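RRNA N-glycosidase (Bougainvillea spectabilis, PDB 3CTK) belongs to the plant ribosome-inactivating proteins, single-chain in this structure, with a mixed beta-sheet and a largely helical remainder. Local coordinates at residues F17-D20 with L21-L25; V90-V93 with A94-L98; Y133-E136 with F137-E140; E173-V176 with V177-L181; N196-G199 with D200-A204. All coordinates share one frame; numbering follows the deposited sequence.

Contact 1: F17-D20 with L21-L25; sequences FIQD and LRNEL
Ile18 meets Arg22 one turn further along helix 14-25. Its CG2 lies over the centre of one guanidinium face, with CG2 to CZ at 3.6 Å. With CG1 beside the backbone N (chi1 -68°), the CG2 branch is anti to that nitrogen and meets the face. Arg22 is extended from CG to NE, and its charged end is satisfied from other helices: NE by the carbonyl of Ala167, NH2 by the carbonyl of Ala166 and by a salt bridge to Glu173. Gln19 NE2 sits at the guanidinium edge, near its plane. A water accepts weakly from Arg22 NH1 at 2.9 Å; its approach to Gln19 NE2 is implausibly short, so that link is doubtful. Gln19 bends at chi2 (57°), and its OE1 comes 3.0 Å from Asn23 ND2, the two amide planes 46° apart. In the backbone, Phe17 O accepts from Leu21 N, Ile18 O from Arg22 N and Gln19 O from Asn23 N, each at 3.0 Å. Asp20 O is held less firmly by Glu24 N, a weak bond of 3.3 Å. A second water donates to Asp20 O at 2.8 Å and to Glu24 OE1. Glu24 OE2 is taken by Asn2. Phe17 and Leu21 pack on strand 47-53, and Leu21 also on helix 149-168. This is an amphipathic alpha-helix, the crossover helix of the beta-alpha-beta unit formed with strands 3-7 and 47-53.

Contact 2: V90-V93 with A94-L98; sequences VPTV and ATSKL
Val93 and Lys97 lie one turn apart on the short helix 92-97, and the lysine runs past the valine. Lys97 CB is 3.4 Å from Val93 O. The next atom, CG, is still 4.0 Å from that oxygen. CD then reaches the valine side chain, 3.9 Å from Val93 CG2. The chain stays extended as far as CE and bends at chi4 (50°), which turns NZ off the line of the chain. The aliphatic part of Lys97 makes the contact with Val93. The lysine side chain also touches Tyr1. The Val93 side chain packs on Phe47 and Arg46.

The helix starts after Pro91, its N-cap residue. Pro91 O accepts from Ala94 N at 2.9 Å, with the donor well above the carbonyl plane. Ala94 CB is packed tightly, 3.1 Å from Pro91 O. The helix links strand 81-88 to strand 105-108, so it is the crossover of a beta-alpha-beta unit. Ala94 of the helix and Leu98, just after it, both touch Phe47 of strand 47-53.

Thr92 O has one amide and two hydroxyls near it. Ser96 N bonds to it at 2.9 Å, nearly in line with the C=O. Ser96 OG and Thr95 OG1 also come close, but where their protons go is not settled. A water donates to Val90 O and lies 3.0 Å from Thr95 OG1. Val90 CG2 touches the methyl groups Ala94 CB and Thr95 CG2.

Contact 3: Y133-E136 with F137-E140; sequences YKLE and FSIE
Leu135 O is gripped by two donors from the next turn. Ser138 OG bonds to it at 2.7 Å, and Ile139 N at 3.0 Å. The hydroxyl comes in at a C=O angle of 123°, while the amide is closer to the line of the C=O, at 158°. Ser138 chi1 is 68°, which places OG between the backbone N and the carbonyl carbon and swings it back toward the preceding turn. The buried hydroxyl thus gives its proton within its own helix.

Leu135 and Ile139 touch on the same side, CG to CD1 at 4.2 Å. Ile139 is extended at chi2, and its CG1 passes 3.3 Å from Leu135 O before CD1 reaches the leucine. Leu135, Ser138 and Ile139 form the buried side of helix 132-142, against Ile158 and Phe155 of helix 149-168, while Glu136 and Glu140 bond residues of the 54-58 region.

On the polar side, Glu136 and Glu140 are bridged by a water. It donates to Glu136 OE1 at 2.7 Å and to Glu140 OE1 at 3.2 Å. Glu136 OE1 and Glu140 OE1 are 4.9 Å apart, and the water probably eases the repulsion between them. Glu136 OE1 also bonds Thr55. Glu140 has Ser56 at OE1 and a salt bridge to Lys58 at OE2, a charge that would further offset the carboxylate pair.

Contact 4: E173-V176 with V177-L181; sequences ETEV and VDRGL
Glu175 and Arg179 run side by side, pointing the same way, one turn apart on helix 170-180. Glu175 OE1 receives Arg179 NE in a salt bridge of 2.8 Å, with an N-H to oxygen angle of 150°. The oxygen lies at the guanidinium edge, near its plane. The nitrogen, however, comes from above the carboxylate plane, and the two planes are 46° apart. Glu175 bends at chi2 (-61°), which brings its carboxylate back over the following turn. Its other oxygen, OE2, accepts from two waters. One of them also accepts from Arg179 NH2, and the other also donates to Asp178 OD2 at 2.9 Å.

Val176 is the second buried residue here. Its carbonyl accepts from Gly180 N at 2.7 Å; a wider pi-type turn occurs at 177-180. Leu181 CD2 meets Val176 CG1 at 4.1 Å, the two side chains at about a right angle. Both touch Tyr14 of helix 14-25.

Val177 also packs on Tyr14. Its CG2 comes 3.2 Å from Glu173 O, the acceptor of Val177 N.

Glu175 is buried, so its charge would be costly without partners. The arginine and two waters supply them, and would favour an ionised carboxylate. The water between Glu175 and Asp178 probably also softens the repulsion between these two acids.

Contact 5: N196-G199 with D200-A204; sequences NNWG and DISDA
The indole of Trp198 has Ser202 OG over one face, 3.7 Å above the ring plane and displaced toward the rim. Trp198 CG is anti to the backbone N (chi1 -177°), which places the ring beside the next turn. The hydroxyl donates to Trp198 O at 2.9 Å. Ser202 N bonds to the same oxygen at 3.0 Å, from the opposite face of the carbonyl plane. Ser202 OG also accepts from Lys245 N, and Trp198 NE1 bonds the carbonyl of Ile243. The C-terminal segment is thus tied to this helix at two neighbouring points. The indole is also in cation-pi contact with Arg168, and its ring meets that of Phe169 steeply.

On another side, Ile201 lies against Asn197. Ile201 N bonds to Asn197 O at 2.9 Å, and Ile201 CG1 is 3.2 Å from that oxygen. A water donates to Asn196 O at 3.2 Å and to Asp200 OD2, the latter unusually close. The water links Asn196 to the first turn. The arrangement is the N-terminal start of an alpha-helix, helix 198-208, with its N-cap at Asn197 and a serine hydroxyl bonded back to the carbonyl four residues earlier.

Overall arrangement
The five contacts follow one another along the chain, each on one helix or at its end. Contacts 1 and 2 lie on crossover helices of the mixed sheet, 14-25 and 92-97, with centres 22 Å apart. Contacts 3, 4 and 5 belong to the helical part, on helices 132-142, 170-180 and 198-208. Contacts 1 and 4 touch through the salt bridge of Arg22 with Glu173. Contacts 1 and 3 both pack on helix 149-168. Contact 5 is about 7 Å from contact 1 at the nearest atoms, without touching. Contacts 2 and 4, centres 32 Å apart, lie on opposite sides of the chain's centre. Contact 1 thus links the sheet to the helical part.

Contact 1: F17-D20 with L21-L25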
loop_
_atom_site.group_PDB
_atom_site.type_symbol
_atom_site.label_atom_id
_atom_site.label_comp_id
_atom_site.label_asym_id
_atom_site.label_seq_id
_atom_site.Cartn_x
_atom_site.Cartn_y
_atom_site.Cartn_z
ATOM N N PHE A 17 -7.066 11.912 0.713
ATOM C CA PHE A 17 -6.011 11.312 -0.103
ATOM C C PHE A 17 -6.292 9.828 -0.358
ATOM O O PHE A 17 -6.230 9.355 -1.497
ATOM C CB PHE A 17 -4.668 11.476 0.623
ATOM C CG PHE A 17 -3.574 10.581 0.109
ATOM C CD1 PHE A 17 -3.066 10.739 -1.178
ATOM C CD2 PHE A 17 -3.050 9.577 0.917
ATOM C CE1 PHE A 17 -2.050 9.908 -1.651
ATOM C CE2 PHE A 17 -2.032 8.740 0.455
ATOM C CZ PHE A 17 -1.531 8.907 -0.833
ATOM N N ILE A 18 -6.600 9.093 0.706
ATOM C CA ILE A 18 -6.882 7.668 0.582
ATOM C C ILE A 18 -8.131 7.416 -0.259
ATOM O O ILE A 18 -8.163 6.480 -1.054
ATOM C CB ILE A 18 -7.058 7.008 1.971
ATOM C CG1 ILE A 18 -5.722 7.004 2.715
ATOM C CG2 ILE A 18 -7.571 5.578 1.823
ATOM C CD1 ILE A 18 -4.616 6.264 1.990
ATOM N N GLN A 19 -9.158 8.246 -0.095
ATOM C CA GLN A 19 -10.370 8.055 -0.881
ATOM C C GLN A 19 -10.085 8.318 -2.355
ATOM O O GLN A 19 -10.595 7.607 -3.226
ATOM C CB GLN A 19 -11.498 8.970 -0.393
ATOM C CG GLN A 19 -12.798 8.784 -1.175
ATOM C CD GLN A 19 -13.307 7.352 -1.140
ATOM O OE1 GLN A 19 -13.464 6.708 -2.180
ATOM N NE2 GLN A 19 -13.569 6.849 0.057
ATOM N N ASP A 20 -9.263 9.324 -2.644
ATOM C CA ASP A 20 -8.934 9.621 -4.036
ATOM C C ASP A 20 -8.141 8.478 -4.667
ATOM O O ASP A 20 -8.291 8.196 -5.859
ATOM C CB ASP A 20 -8.149 10.936 -4.152
ATOM C CG ASP A 20 -9.003 12.158 -3.829
ATOM O OD1 ASP A 20 -10.243 12.082 -3.965
ATOM O OD2 ASP A 20 -8.430 13.203 -3.450
ATOM N N LEU A 21 -7.300 7.818 -3.871
ATOM C CA LEU A 21 -6.520 6.689 -4.372
ATOM C C LEU A 21 -7.462 5.521 -4.667
ATOM O O LEU A 21 -7.328 4.849 -5.691
ATOM C CB LEU A 21 -5.452 6.269 -3.352
ATOM C CG LEU A 21 -4.621 5.011 -3.651
ATOM C CD1 LEU A 21 -3.991 5.084 -5.037
ATOM C CD2 LEU A 21 -3.545 4.864 -2.580
ATOM N N ARG A 22 -8.426 5.280 -3.782
ATOM C CA ARG A 22 -9.378 4.194 -4.015
ATOM C C ARG A 22 -10.158 4.440 -5.306
ATOM O O ARG A 22 -10.463 3.504 -6.039
ATOM C CB ARG A 22 -10.366 4.064 -2.851
ATOM C CG ARG A 22 -9.779 3.462 -1.586
ATOM C CD ARG A 22 -10.807 3.419 -0.453
ATOM N NE ARG A 22 -10.202 2.920 0.779
ATOM C CZ ARG A 22 -10.460 3.397 1.991
ATOM N NH1 ARG A 22 -11.326 4.392 2.149
ATOM N NH2 ARG A 22 -9.823 2.902 3.045
ATOM N N ASN A 23 -10.489 5.702 -5.572
ATOM C CA ASN A 23 -11.231 6.052 -6.779
ATOM C C ASN A 23 -10.446 5.655 -8.029
ATOM O O ASN A 23 -11.024 5.237 -9.034
ATOM C CB ASN A 23 -11.520 7.559 -6.805
ATOM C CG ASN A 23 -12.582 7.975 -5.799
ATOM O OD1 ASN A 23 -12.796 9.167 -5.571
ATOM N ND2 ASN A 23 -13.260 7.001 -5.204
ATOM N N GLU A 24 -9.126 5.791 -7.966
ATOM C CA GLU A 24 -8.265 5.433 -9.090
ATOM C C GLU A 24 -8.150 3.916 -9.251
ATOM O O GLU A 24 -7.972 3.413 -10.360
ATOM C CB GLU A 24 -6.864 6.020 -8.894
ATOM C CG GLU A 24 -6.818 7.534 -8.906
ATOM C CD GLU A 24 -7.146 8.113 -10.266
ATOM O OE1 GLU A 24 -7.512 9.305 -10.327
ATOM O OE2 GLU A 24 -7.029 7.382 -11.277
ATOM N N LEU A 25 -8.259 3.195 -8.140
ATOM C CA LEU A 25 -8.140 1.739 -8.147
ATOM C C LEU A 25 -9.451 1.004 -8.442
ATOM O O LEU A 25 -9.436 -0.123 -8.945
ATOM C CB LEU A 25 -7.594 1.262 -6.792
ATOM C CG LEU A 25 -6.241 1.806 -6.323
ATOM C CD1 LEU A 25 -6.033 1.479 -4.843
ATOM C CD2 LEU A 25 -5.122 1.211 -7.172
HETATM O O HOH W 1 -13.966 4.470 0.836
HETATM O O HOH W 2 -9.105 10.119 -7.746
#

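Contact 2: V90-V93 with A94-L98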
loop_
_atom_site.group_PDB
_atom_site.type_symbol
_atom_site.label_atom_id
_atom_site.label_comp_id
_atom_site.label_asym_id
_atom_site.label_seq_id
_atom_site.Cartn_x
_atom_site.Cartn_y
_atom_site.Cartn_z
ATOM N N VAL A 90 9.406 -7.137 -10.289
ATOM C CA VAL A 90 8.193 -6.396 -10.623
ATOM C C VAL A 90 7.855 -6.678 -12.090
ATOM O O VAL A 90 8.697 -7.176 -12.842
ATOM C CB VAL A 90 8.370 -4.869 -10.403
ATOM C CG1 VAL A 90 8.582 -4.584 -8.921
ATOM C CG2 VAL A 90 9.539 -4.347 -11.226
ATOM N N PRO A 91 6.616 -6.381 -12.513
ATOM C CA PRO A 91 6.232 -6.629 -13.908
ATOM C C PRO A 91 7.180 -5.947 -14.891
ATOM O O PRO A 91 7.675 -4.852 -14.626
ATOM C CB PRO A 91 4.822 -6.051 -13.986
ATOM C CG PRO A 91 4.297 -6.249 -12.595
ATOM C CD PRO A 91 5.480 -5.844 -11.741
ATOM N N THR A 92 7.428 -6.590 -16.028
ATOM C CA THR A 92 8.311 -6.008 -17.030
ATOM C C THR A 92 7.762 -4.652 -17.474
ATOM O O THR A 92 8.525 -3.729 -17.756
ATOM C CB THR A 92 8.445 -6.925 -18.262
ATOM O OG1 THR A 92 8.995 -8.184 -17.857
ATOM C CG2 THR A 92 9.362 -6.294 -19.301
ATOM N N VAL A 93 6.438 -4.526 -17.515
ATOM C CA VAL A 93 5.825 -3.270 -17.926
ATOM C C VAL A 93 6.211 -2.132 -16.978
ATOM O O VAL A 93 6.227 -0.966 -17.373
ATOM C CB VAL A 93 4.276 -3.390 -17.991
ATOM C CG1 VAL A 93 3.715 -3.758 -16.626
ATOM C CG2 VAL A 93 3.674 -2.083 -18.483
ATOM N N ALA A 94 6.523 -2.473 -15.731
ATOM C CA ALA A 94 6.909 -1.469 -14.741
ATOM C C ALA A 94 8.270 -0.853 -15.072
ATOM O O ALA A 94 8.413 0.367 -15.151
ATOM C CB ALA A 94 6.947 -2.091 -13.345
ATOM N N THR A 95 9.272 -1.698 -15.263
ATOM C CA THR A 95 10.602 -1.198 -15.569
ATOM C C THR A 95 10.689 -0.643 -16.987
ATOM O O THR A 95 11.542 0.192 -17.280
ATOM C CB THR A 95 11.669 -2.297 -15.369
ATOM O OG1 THR A 95 11.228 -3.516 -15.983
ATOM C CG2 THR A 95 11.911 -2.541 -13.882
ATOM N N SER A 96 9.793 -1.086 -17.865
ATOM C CA SER A 96 9.802 -0.611 -19.246
ATOM C C SER A 96 9.057 0.700 -19.471
ATOM O O SER A 96 9.495 1.526 -20.267
ATOM C CB SER A 96 9.209 -1.670 -20.184
ATOM O OG SER A 96 10.007 -2.840 -20.218
ATOM N N LYS A 97 7.948 0.904 -18.767
ATOM C CA LYS A 97 7.155 2.112 -18.979
ATOM C C LYS A 97 7.130 3.203 -17.913
ATOM O O LYS A 97 6.775 4.344 -18.214
ATOM C CB LYS A 97 5.719 1.716 -19.325
ATOM C CG LYS A 97 5.581 1.162 -20.734
ATOM C CD LYS A 97 4.149 0.784 -21.052
ATOM C CE LYS A 97 3.970 0.576 -22.546
ATOM N NZ LYS A 97 5.007 -0.331 -23.110
ATOM N N LEU A 98 7.487 2.875 -16.678
ATOM C CA LEU A 98 7.482 3.890 -15.627
ATOM C C LEU A 98 8.672 4.831 -15.714
ATOM O O LEU A 98 9.756 4.438 -16.149
ATOM C CB LEU A 98 7.464 3.239 -14.238
ATOM C CG LEU A 98 6.113 2.686 -13.776
ATOM C CD1 LEU A 98 6.293 1.894 -12.491
ATOM C CD2 LEU A 98 5.133 3.842 -13.580
HETATM O O HOH W 3 10.848 -6.108 -14.471
#

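Contact 3: Y133-E136 with F137-E140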
loop_
_atom_site.group_PDB
_atom_site.type_symbol
_atom_site.label_atom_id
_atom_site.label_comp_id
_atom_site.label_asym_id
_atom_site.label_seq_id
_atom_site.Cartn_x
_atom_site.Cartn_y
_atom_site.Cartn_z
ATOM N N TYR A 133 5.268 11.449 10.547
ATOM C CA TYR A 133 6.614 11.896 10.895
ATOM C C TYR A 133 7.636 10.806 10.595
ATOM O O TYR A 133 8.728 11.085 10.089
ATOM C CB TYR A 133 6.695 12.270 12.378
ATOM C CG TYR A 133 7.965 13.019 12.733
ATOM C CD1 TYR A 133 8.127 14.357 12.377
ATOM C CD2 TYR A 133 9.021 12.376 13.380
ATOM C CE1 TYR A 133 9.314 15.041 12.656
ATOM C CE2 TYR A 133 10.213 13.051 13.664
ATOM C CZ TYR A 133 10.351 14.381 13.297
ATOM O OH TYR A 133 11.525 15.051 13.558
ATOM N N LYS A 134 7.283 9.566 10.918
ATOM C CA LYS A 134 8.174 8.440 10.666
ATOM C C LYS A 134 8.359 8.259 9.165
ATOM O O LYS A 134 9.454 7.944 8.707
ATOM C CB LYS A 134 7.603 7.162 11.284
ATOM C CG LYS A 134 7.545 7.193 12.809
ATOM C CD LYS A 134 8.937 7.287 13.430
ATOM C CE LYS A 134 8.855 7.299 14.954
ATOM N NZ LYS A 134 10.203 7.367 15.591
ATOM N N LEU A 135 7.287 8.451 8.399
ATOM C CA LEU A 135 7.384 8.311 6.951
ATOM C C LEU A 135 8.329 9.384 6.425
ATOM O O LEU A 135 9.203 9.099 5.609
ATOM C CB LEU A 135 6.004 8.439 6.296
ATOM C CG LEU A 135 5.958 8.410 4.762
ATOM C CD1 LEU A 135 6.566 7.117 4.235
ATOM C CD2 LEU A 135 4.515 8.552 4.300
ATOM N N GLU A 136 8.175 10.616 6.908
ATOM C CA GLU A 136 9.055 11.688 6.455
ATOM C C GLU A 136 10.509 11.384 6.802
ATOM O O GLU A 136 11.409 11.634 6.002
ATOM C CB GLU A 136 8.641 13.039 7.059
ATOM C CG GLU A 136 9.681 14.135 6.839
ATOM C CD GLU A 136 9.083 15.524 6.760
ATOM O OE1 GLU A 136 9.860 16.506 6.775
ATOM O OE2 GLU A 136 7.843 15.637 6.672
ATOM N N PHE A 137 10.740 10.836 7.992
ATOM C CA PHE A 137 12.096 10.498 8.412
ATOM C C PHE A 137 12.718 9.470 7.465
ATOM O O PHE A 137 13.894 9.579 7.104
ATOM C CB PHE A 137 12.092 9.930 9.833
ATOM C CG PHE A 137 13.467 9.654 10.375
ATOM C CD1 PHE A 137 14.181 10.648 11.036
ATOM C CD2 PHE A 137 14.060 8.409 10.195
ATOM C CE1 PHE A 137 15.470 10.404 11.511
ATOM C CE2 PHE A 137 15.349 8.157 10.665
ATOM C CZ PHE A 137 16.053 9.158 11.323
ATOM N N SER A 138 11.937 8.470 7.066
ATOM C CA SER A 138 12.448 7.437 6.169
ATOM C C SER A 138 12.754 8.006 4.786
ATOM O O SER A 138 13.681 7.550 4.116
ATOM C CB SER A 138 11.456 6.271 6.058
ATOM O OG SER A 138 10.270 6.652 5.381
ATOM N N ILE A 139 11.981 9.003 4.359
ATOM C CA ILE A 139 12.217 9.628 3.060
ATOM C C ILE A 139 13.505 10.449 3.135
ATOM O O ILE A 139 14.330 10.423 2.223
ATOM C CB ILE A 139 11.027 10.537 2.657
ATOM C CG1 ILE A 139 9.784 9.672 2.425
ATOM C CG2 ILE A 139 11.369 11.347 1.406
ATOM C CD1 ILE A 139 8.523 10.451 2.090
ATOM N N GLU A 140 13.678 11.171 4.235
ATOM C CA GLU A 140 14.875 11.983 4.439
ATOM C C GLU A 140 16.136 11.127 4.458
ATOM O O GLU A 140 17.214 11.580 4.073
ATOM C CB GLU A 140 14.774 12.739 5.765
ATOM C CG GLU A 140 14.026 14.048 5.677
ATOM C CD GLU A 140 14.866 15.136 5.049
ATOM O OE1 GLU A 140 14.358 16.264 4.899
ATOM O OE2 GLU A 140 16.037 14.868 4.707
HETATM O O HOH W 4 12.432 16.118 7.490
#

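Contact 4: E173-V176 with V177-L181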
loop_
_atom_site.group_PDB
_atom_site.type_symbol
_atom_site.label_atom_id
_atom_site.label_comp_id
_atom_site.label_asym_id
_atom_site.label_seq_id
_atom_site.Cartn_x
_atom_site.Cartn_y
_atom_site.Cartn_z
ATOM N N GLU A 173 -6.843 2.339 7.514
ATOM C CA GLU A 173 -6.902 3.777 7.279
ATOM C C GLU A 173 -7.269 4.475 8.590
ATOM O O GLU A 173 -6.695 5.512 8.941
ATOM C CB GLU A 173 -7.959 4.115 6.223
ATOM C CG GLU A 173 -8.066 5.609 5.943
ATOM C CD GLU A 173 -9.321 5.987 5.184
ATOM O OE1 GLU A 173 -10.110 5.084 4.818
ATOM O OE2 GLU A 173 -9.520 7.200 4.957
ATOM N N THR A 174 -8.216 3.898 9.324
ATOM C CA THR A 174 -8.644 4.496 10.584
ATOM C C THR A 174 -7.550 4.468 11.645
ATOM O O THR A 174 -7.438 5.398 12.442
ATOM C CB THR A 174 -9.919 3.819 11.121
ATOM O OG1 THR A 174 -10.985 4.016 10.183
ATOM C CG2 THR A 174 -10.331 4.429 12.451
ATOM N N GLU A 175 -6.737 3.414 11.657
ATOM C CA GLU A 175 -5.646 3.338 12.629
ATOM C C GLU A 175 -4.669 4.480 12.372
ATOM O O GLU A 175 -4.199 5.133 13.307
ATOM C CB GLU A 175 -4.904 1.997 12.525
ATOM C CG GLU A 175 -5.667 0.815 13.100
ATOM C CD GLU A 175 -5.950 0.977 14.583
ATOM O OE1 GLU A 175 -4.993 0.931 15.388
ATOM O OE2 GLU A 175 -7.132 1.159 14.942
ATOM N N VAL A 176 -4.367 4.729 11.101
ATOM C CA VAL A 176 -3.444 5.804 10.764
ATOM C C VAL A 176 -4.039 7.158 11.137
ATOM O O VAL A 176 -3.347 8.017 11.676
ATOM C CB VAL A 176 -3.081 5.788 9.257
ATOM C CG1 VAL A 176 -2.232 7.009 8.904
ATOM C CG2 VAL A 176 -2.313 4.514 8.931
ATOM N N VAL A 177 -5.327 7.346 10.861
ATOM C CA VAL A 177 -5.994 8.603 11.189
ATOM C C VAL A 177 -5.997 8.864 12.698
ATOM O O VAL A 177 -5.716 9.981 13.141
ATOM C CB VAL A 177 -7.458 8.614 10.685
ATOM C CG1 VAL A 177 -8.198 9.826 11.242
ATOM C CG2 VAL A 177 -7.478 8.653 9.162
ATOM N N ASP A 178 -6.314 7.834 13.480
ATOM C CA ASP A 178 -6.366 7.962 14.938
ATOM C C ASP A 178 -5.017 7.993 15.648
ATOM O O ASP A 178 -4.875 8.655 16.684
ATOM C CB ASP A 178 -7.172 6.815 15.555
ATOM C CG ASP A 178 -8.632 6.848 15.179
ATOM O OD1 ASP A 178 -9.103 7.895 14.688
ATOM O OD2 ASP A 178 -9.312 5.820 15.390
ATOM N N ARG A 179 -4.032 7.285 15.097
ATOM C CA ARG A 179 -2.721 7.173 15.733
ATOM C C ARG A 179 -1.488 7.647 14.960
ATOM O O ARG A 179 -0.447 7.890 15.570
ATOM C CB ARG A 179 -2.465 5.714 16.116
ATOM C CG ARG A 179 -3.635 4.970 16.744
ATOM C CD ARG A 179 -3.290 3.488 16.861
ATOM N NE ARG A 179 -4.374 2.690 17.427
ATOM C CZ ARG A 179 -4.697 2.668 18.716
ATOM N NH1 ARG A 179 -4.013 3.399 19.587
ATOM N NH2 ARG A 179 -5.707 1.915 19.137
ATOM N N GLY A 180 -1.583 7.767 13.640
ATOM C CA GLY A 180 -0.408 8.154 12.871
ATOM C C GLY A 180 -0.356 9.488 12.151
ATOM O O GLY A 180 0.572 9.727 11.381
ATOM N N LEU A 181 -1.327 10.363 12.379
ATOM C CA LEU A 181 -1.307 11.657 11.717
ATOM C C LEU A 181 -0.635 12.678 12.624
ATOM O O LEU A 181 0.088 13.559 12.158
ATOM C CB LEU A 181 -2.728 12.114 11.367
ATOM C CG LEU A 181 -3.491 11.251 10.354
ATOM C CD1 LEU A 181 -4.823 11.908 10.040
ATOM C CD2 LEU A 181 -2.665 11.081 9.077
HETATM O O HOH W 5 -7.919 3.512 16.471
HETATM O O HOH W 6 -7.547 0.429 17.433
#

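Contact 5: N196-G199 with D200-A204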
loop_
_atom_site.group_PDB
_atom_site.type_symbol
_atom_site.label_atom_id
_atom_site.label_comp_id
_atom_site.label_asym_id
_atom_site.label_seq_id
_atom_site.Cartn_x
_atom_site.Cartn_y
_atom_site.Cartn_z
ATOM N N ASN A 196 -1.976 -9.628 5.746
ATOM C CA ASN A 196 -1.623 -10.971 5.301
ATOM C C ASN A 196 -2.749 -11.722 4.603
ATOM O O ASN A 196 -2.503 -12.775 4.011
ATOM C CB ASN A 196 -1.154 -11.835 6.481
ATOM C CG ASN A 196 0.059 -11.266 7.194
ATOM O OD1 ASN A 196 0.909 -10.615 6.587
ATOM N ND2 ASN A 196 0.153 -11.531 8.494
ATOM N N ASN A 197 -3.972 -11.199 4.660
ATOM C CA ASN A 197 -5.107 -11.901 4.063
ATOM C C ASN A 197 -5.991 -11.155 3.068
ATOM O O ASN A 197 -7.132 -11.559 2.841
ATOM C CB ASN A 197 -6.011 -12.455 5.170
ATOM C CG ASN A 197 -5.341 -13.539 5.983
ATOM O OD1 ASN A 197 -4.761 -13.277 7.039
ATOM N ND2 ASN A 197 -5.408 -14.766 5.491
ATOM N N TRP A 198 -5.483 -10.094 2.455
ATOM C CA TRP A 198 -6.302 -9.344 1.505
ATOM C C TRP A 198 -6.877 -10.219 0.394
ATOM O O TRP A 198 -8.072 -10.150 0.097
ATOM C CB TRP A 198 -5.487 -8.211 0.887
ATOM C CG TRP A 198 -6.276 -7.347 -0.045
ATOM C CD1 TRP A 198 -7.396 -6.625 0.257
ATOM C CD2 TRP A 198 -5.973 -7.066 -1.414
ATOM N NE1 TRP A 198 -7.807 -5.906 -0.838
ATOM C CE2 TRP A 198 -6.951 -6.158 -1.880
ATOM C CE3 TRP A 198 -4.968 -7.491 -2.296
ATOM C CZ2 TRP A 198 -6.953 -5.663 -3.190
ATOM C CZ3 TRP A 198 -4.969 -6.999 -3.597
ATOM C CH2 TRP A 198 -5.958 -6.094 -4.030
ATOM N N GLY A 199 -6.024 -11.033 -0.222
ATOM C CA GLY A 199 -6.470 -11.902 -1.295
ATOM C C GLY A 199 -7.551 -12.878 -0.872
ATOM O O GLY A 199 -8.570 -13.012 -1.552
ATOM N N ASP A 200 -7.336 -13.562 0.249
ATOM C CA ASP A 200 -8.307 -14.529 0.749
ATOM C C ASP A 200 -9.630 -13.896 1.167
ATOM O O ASP A 200 -10.696 -14.464 0.923
ATOM C CB ASP A 200 -7.723 -15.317 1.924
ATOM C CG ASP A 200 -6.647 -16.294 1.490
ATOM O OD1 ASP A 200 -6.577 -16.602 0.281
ATOM O OD2 ASP A 200 -5.883 -16.767 2.357
ATOM N N ILE A 201 -9.562 -12.729 1.802
ATOM C CA ILE A 201 -10.770 -12.032 2.232
ATOM C C ILE A 201 -11.577 -11.616 1.005
ATOM O O ILE A 201 -12.801 -11.727 0.991
ATOM C CB ILE A 201 -10.426 -10.768 3.072
ATOM C CG1 ILE A 201 -9.839 -11.189 4.423
ATOM C CG2 ILE A 201 -11.674 -9.918 3.288
ATOM C CD1 ILE A 201 -9.306 -10.030 5.253
ATOM N N SER A 202 -10.881 -11.154 -0.029
ATOM C CA SER A 202 -11.538 -10.717 -1.258
ATOM C C SER A 202 -12.218 -11.876 -1.984
ATOM O O SER A 202 -13.350 -11.743 -2.462
ATOM C CB SER A 202 -10.524 -10.035 -2.185
ATOM O OG SER A 202 -10.015 -8.846 -1.593
ATOM N N ASP A 203 -11.541 -13.017 -2.062
ATOM C CA ASP A 203 -12.123 -14.180 -2.730
ATOM C C ASP A 203 -13.350 -14.679 -1.970
ATOM O O ASP A 203 -14.329 -15.115 -2.575
ATOM C CB ASP A 203 -11.098 -15.314 -2.850
ATOM C CG ASP A 203 -9.979 -14.995 -3.828
ATOM O OD1 ASP A 203 -10.232 -14.265 -4.814
ATOM O OD2 ASP A 203 -8.848 -15.485 -3.621
ATOM N N ALA A 204 -13.295 -14.614 -0.643
ATOM C CA ALA A 204 -14.410 -15.057 0.190
ATOM C C ALA A 204 -15.648 -14.200 -0.059
ATOM O O ALA A 204 -16.766 -14.709 -0.143
ATOM C CB ALA A 204 -14.022 -14.985 1.658
HETATM O O HOH W 7 -3.851 -15.476 2.969
#